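Long-range contact in beta-galactosidase (Bacteroides thetaiotaomicron, PDB 5MUJ), which probably hydrolyses arabinofuranosidic linkages in the plant pectin rhamnogalacturonan II, whose chain B glycan it binds: residues F222-A228 / E240-L246. Numbering follows the deposited sequence.
Sequences FVMFYNA and ERVGIAL
Residues 222-228 and 240-246 form the antiparallel pairing of the two middle strands in a four-stranded sheet, a beta hairpin flanked by strands 204-212 and 254-255. Their axes approach to 4.7 Å at 153°, and both backbones stay extended. Register is set by hydrogen-bonded pairs Met224-Ala245, Tyr226-Gly243 and Ala228-Arg241, interleaved with non-hydrogen-bonded pairs Val223-Leu246, Phe225-Ile244 and Asn227-Val242. Reciprocal bonds define the first three: Met224 N to Ala245 O 2.8 Å and Ala245 N to Met224 O 2.9 Å; Tyr226 N to Gly243 O 3.0 Å and Gly243 N to Tyr226 O 2.9 Å; Ala228 N to Arg241 O and Arg241 N to Ala228 O, both 3.1 Å.

On the face carrying Phe225, Ile244 (chi1 m, chi2 t) lays CG1 over the ring in a CH-pi contact, 3.8 Å from the Phe225 centroid, while Val242 CG1 meets the ring edge, 4.1 Å from Phe225 CD2. Val223 CG2 packs 3.9 Å from Leu246 CD2. On the opposite face, Tyr226 takes chi1 p, bringing CE1 to 3.9 Å from Ala245 CB; its hydroxyl is hydrogen-bonded to Glu201. A water lies 3.0 Å from Ala228 O and 2.9 Å from Arg241 NH1, and Arg241 also forms a salt bridge with Glu265.

At the hairpin's glycan-side end, Asn227 ND2 makes a weak hydrogen bond to Glu240 OE1 (3.1 Å), while Asn227 OD1 accepts from Asp273 N. Glu240 touches the bound galactose. Five four-stranded antiparallel sheets make a five-bladed beta-propeller, four built in chain order and the fifth closed by N-terminal strand 45-51 beside 357-363; this hairpin supplies the second and third strands of one blade and carries Glu240 into the glycan pocket.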
ATOM      1  N   PHE A 222     -16.311  -9.500   0.725  1.00 14.27           N
ATOM      2  CA  PHE A 222     -14.878  -9.195   0.541  1.00 15.40           C
ATOM      3  C   PHE A 222     -14.693  -8.230  -0.617  1.00 13.13           C
ATOM      4  O   PHE A 222     -15.087  -8.511  -1.747  1.00 15.86           O
ATOM      5  CB  PHE A 222     -14.042 -10.480   0.389  1.00 14.16           C
ATOM      6  CG  PHE A 222     -14.148 -11.394   1.585  1.00 14.96           C
ATOM      7  CD1 PHE A 222     -13.694 -10.975   2.846  1.00 13.75           C
ATOM      8  CD2 PHE A 222     -14.708 -12.651   1.467  1.00 16.34           C
ATOM      9  CE1 PHE A 222     -13.814 -11.806   3.950  1.00 15.79           C
ATOM     10  CE2 PHE A 222     -14.817 -13.481   2.558  1.00 18.26           C
ATOM     11  CZ  PHE A 222     -14.371 -13.069   3.798  1.00 15.55           C
ATOM     12  N   VAL A 223     -14.106  -7.084  -0.299  1.00 13.95           N
ATOM     13  CA  VAL A 223     -13.921  -6.004  -1.245  1.00 13.69           C
ATOM     14  C   VAL A 223     -12.471  -5.670  -1.421  1.00 13.65           C
ATOM     15  O   VAL A 223     -11.860  -5.245  -0.468  1.00 15.98           O
ATOM     16  CB  VAL A 223     -14.681  -4.726  -0.784  1.00 13.56           C
ATOM     17  CG1 VAL A 223     -14.447  -3.562  -1.744  1.00 14.67           C
ATOM     18  CG2 VAL A 223     -16.175  -4.997  -0.588  1.00 13.63           C
HETATM   19  N   MSE A 224     -11.929  -5.836  -2.594  1.00 12.40           N
HETATM   20  CA  MSE A 224     -10.568  -5.557  -2.899  1.00 10.65           C
HETATM   21  C   MSE A 224     -10.394  -4.246  -3.591  1.00 11.17           C
HETATM   22  O   MSE A 224     -11.069  -3.989  -4.548  1.00 14.93           O
HETATM   23  CB  MSE A 224     -10.003  -6.683  -3.750  1.00 30.00           C
HETATM   24  CG  MSE A 224      -8.600  -6.335  -4.086  1.00 30.00           C
HETATM   25 SE   MSE A 224      -7.827  -7.549  -5.465  1.00 30.00          SE
HETATM   26  CE  MSE A 224      -8.035  -9.315  -4.625  1.00 30.00           C
ATOM     27  N   PHE A 225      -9.510  -3.383  -3.082  1.00 13.00           N
ATOM     28  CA  PHE A 225      -9.142  -2.155  -3.670  1.00 11.62           C
ATOM     29  C   PHE A 225      -7.720  -2.398  -4.199  1.00 12.75           C
ATOM     30  O   PHE A 225      -6.855  -2.848  -3.555  1.00 14.56           O
ATOM     31  CB  PHE A 225      -9.178  -0.892  -2.733  1.00 12.27           C
ATOM     32  CG  PHE A 225     -10.517  -0.251  -2.610  1.00 11.57           C
ATOM     33  CD1 PHE A 225     -11.490  -0.838  -1.886  1.00 10.22           C
ATOM     34  CD2 PHE A 225     -10.842   0.924  -3.294  1.00 13.57           C
ATOM     35  CE1 PHE A 225     -12.709  -0.295  -1.786  1.00 10.20           C
ATOM     36  CE2 PHE A 225     -12.117   1.466  -3.197  1.00 11.18           C
ATOM     37  CZ  PHE A 225     -13.033   0.876  -2.397  1.00  9.98           C
ATOM     38  N   TYR A 226      -7.535  -2.195  -5.494  1.00 12.32           N
ATOM     39  CA  TYR A 226      -6.224  -2.420  -6.117  1.00 13.29           C
ATOM     40  C   TYR A 226      -5.928  -1.450  -7.236  1.00 12.02           C
ATOM     41  O   TYR A 226      -6.851  -0.899  -7.856  1.00 13.87           O
ATOM     42  CB  TYR A 226      -6.043  -3.868  -6.619  1.00 11.63           C
ATOM     43  CG  TYR A 226      -6.862  -4.343  -7.817  1.00 12.42           C
ATOM     44  CD1 TYR A 226      -8.242  -4.518  -7.721  1.00 11.72           C
ATOM     45  CD2 TYR A 226      -6.217  -4.709  -8.988  1.00 12.44           C
ATOM     46  CE1 TYR A 226      -8.967  -5.038  -8.796  1.00 12.87           C
ATOM     47  CE2 TYR A 226      -6.943  -5.172 -10.084  1.00 13.79           C
ATOM     48  CZ  TYR A 226      -8.315  -5.340  -9.951  1.00 13.16           C
ATOM     49  OH  TYR A 226      -9.086  -5.853 -10.990  1.00 13.02           O
ATOM     50  N   ASN A 227      -4.650  -1.183  -7.458  1.00 11.61           N
ATOM     51  CA  ASN A 227      -4.225  -0.322  -8.559  1.00 12.63           C
ATOM     52  C   ASN A 227      -3.489  -1.148  -9.616  1.00 12.02           C
ATOM     53  O   ASN A 227      -2.986  -2.233  -9.374  1.00 13.76           O
ATOM     54  CB  ASN A 227      -3.462   0.964  -8.107  1.00 12.64           C
ATOM     55  CG  ASN A 227      -2.224   0.679  -7.278  1.00 13.85           C
ATOM     56  OD1 ASN A 227      -2.335   0.292  -6.103  1.00 16.16           O
ATOM     57  ND2 ASN A 227      -1.046   0.980  -7.841  1.00 12.77           N
ATOM     58  N   ALA A 228      -3.590  -0.684 -10.860  1.00 12.63           N
ATOM     59  CA  ALA A 228      -3.100  -1.433 -12.006  1.00 13.58           C
ATOM     60  C   ALA A 228      -2.843  -0.434 -13.113  1.00 12.02           C
ATOM     61  O   ALA A 228      -3.333   0.661 -13.035  1.00 13.54           O
ATOM     62  CB  ALA A 228      -4.149  -2.449 -12.442  1.00 12.07           C
ATOM     63  N   GLU A 240      -1.733   4.589 -13.959  1.00 11.59           N
ATOM     64  CA  GLU A 240      -2.194   3.654 -12.901  1.00 12.59           C
ATOM     65  C   GLU A 240      -3.386   4.226 -12.179  1.00 10.42           C
ATOM     66  O   GLU A 240      -3.406   5.405 -11.820  1.00 12.47           O
ATOM     67  CB  GLU A 240      -1.134   3.388 -11.802  1.00 12.70           C
ATOM     68  CG  GLU A 240       0.103   2.755 -12.364  1.00 16.46           C
ATOM     69  CD  GLU A 240       1.072   2.262 -11.309  1.00 16.44           C
ATOM     70  OE1 GLU A 240       0.680   2.032 -10.145  1.00 18.71           O
ATOM     71  OE2 GLU A 240       2.251   2.136 -11.653  1.00 19.11           O
ATOM     72  N   ARG A 241      -4.370   3.391 -12.005  1.00  9.58           N
ATOM     73  CA  ARG A 241      -5.664   3.773 -11.548  1.00 11.17           C
ATOM     74  C   ARG A 241      -6.137   2.749 -10.508  1.00 10.35           C
ATOM     75  O   ARG A 241      -5.623   1.615 -10.447  1.00 11.97           O
ATOM     76  CB  ARG A 241      -6.640   3.801 -12.737  1.00  9.26           C
ATOM     77  CG  ARG A 241      -6.295   4.838 -13.782  1.00 10.00           C
ATOM     78  CD  ARG A 241      -7.139   4.627 -15.056  1.00 10.98           C
ATOM     79  NE  ARG A 241      -6.708   5.550 -16.091  1.00 12.00           N
ATOM     80  CZ  ARG A 241      -5.744   5.314 -16.991  1.00 14.20           C
ATOM     81  NH1 ARG A 241      -5.028   4.191 -16.962  1.00 13.16           N
ATOM     82  NH2 ARG A 241      -5.471   6.218 -17.927  1.00 15.45           N
ATOM     83  N   VAL A 242      -7.198   3.102  -9.794  1.00 10.75           N
ATOM     84  CA  VAL A 242      -7.706   2.301  -8.682  1.00 11.59           C
ATOM     85  C   VAL A 242      -9.075   1.716  -9.019  1.00 13.31           C
ATOM     86  O   VAL A 242      -9.991   2.450  -9.448  1.00 13.71           O
ATOM     87  CB  VAL A 242      -7.784   3.137  -7.398  1.00 13.27           C
ATOM     88  CG1 VAL A 242      -8.524   2.383  -6.325  1.00 12.08           C
ATOM     89  CG2 VAL A 242      -6.391   3.508  -6.920  1.00 14.39           C
ATOM     90  N   GLY A 243      -9.218   0.418  -8.775  1.00 12.43           N
ATOM     91  CA  GLY A 243     -10.488  -0.265  -8.960  1.00 12.55           C
ATOM     92  C   GLY A 243     -10.772  -1.274  -7.896  1.00 11.48           C
ATOM     93  O   GLY A 243      -9.962  -1.500  -7.023  1.00 14.14           O
ATOM     94  N   ILE A 244     -11.943  -1.885  -7.992  1.00 13.00           N
ATOM     95  CA  ILE A 244     -12.512  -2.782  -7.010  1.00 12.77           C
ATOM     96  C   ILE A 244     -12.753  -4.179  -7.586  1.00 12.05           C
ATOM     97  O   ILE A 244     -13.187  -4.347  -8.782  1.00 11.57           O
ATOM     98  CB  ILE A 244     -13.846  -2.192  -6.499  1.00 12.03           C
ATOM     99  CG1 ILE A 244     -13.615  -0.913  -5.664  1.00 12.02           C
ATOM    100  CG2 ILE A 244     -14.657  -3.210  -5.731  1.00  9.39           C
ATOM    101  CD1 ILE A 244     -14.891  -0.193  -5.286  1.00 11.68           C
ATOM    102  N   ALA A 245     -12.476  -5.200  -6.789  1.00 12.14           N
ATOM    103  CA  ALA A 245     -12.879  -6.581  -7.117  1.00 12.19           C
ATOM    104  C   ALA A 245     -13.635  -7.136  -5.952  1.00 12.55           C
ATOM    105  O   ALA A 245     -13.382  -6.703  -4.837  1.00 13.72           O
ATOM    106  CB  ALA A 245     -11.711  -7.461  -7.456  1.00 13.77           C
ATOM    107  N   LEU A 246     -14.463  -8.142  -6.165  1.00 12.82           N
ATOM    108  CA  LEU A 246     -15.431  -8.584  -5.184  1.00 11.33           C
ATOM    109  C   LEU A 246     -15.417 -10.109  -5.069  1.00 13.34           C
ATOM    110  O   LEU A 246     -15.302 -10.796  -6.084  1.00 14.21           O
ATOM    111  CB  LEU A 246     -16.834  -8.091  -5.574  1.00 14.45           C
ATOM    112  CG  LEU A 246     -17.008  -6.558  -5.678  1.00 14.85           C
ATOM    113  CD1 LEU A 246     -18.288  -6.146  -6.412  1.00 16.64           C
ATOM    114  CD2 LEU A 246     -16.906  -5.860  -4.319  1.00 16.11           C
TER
HETATM  115  O   HOH W   1      -5.083   2.118 -15.000  1.00 17.98           O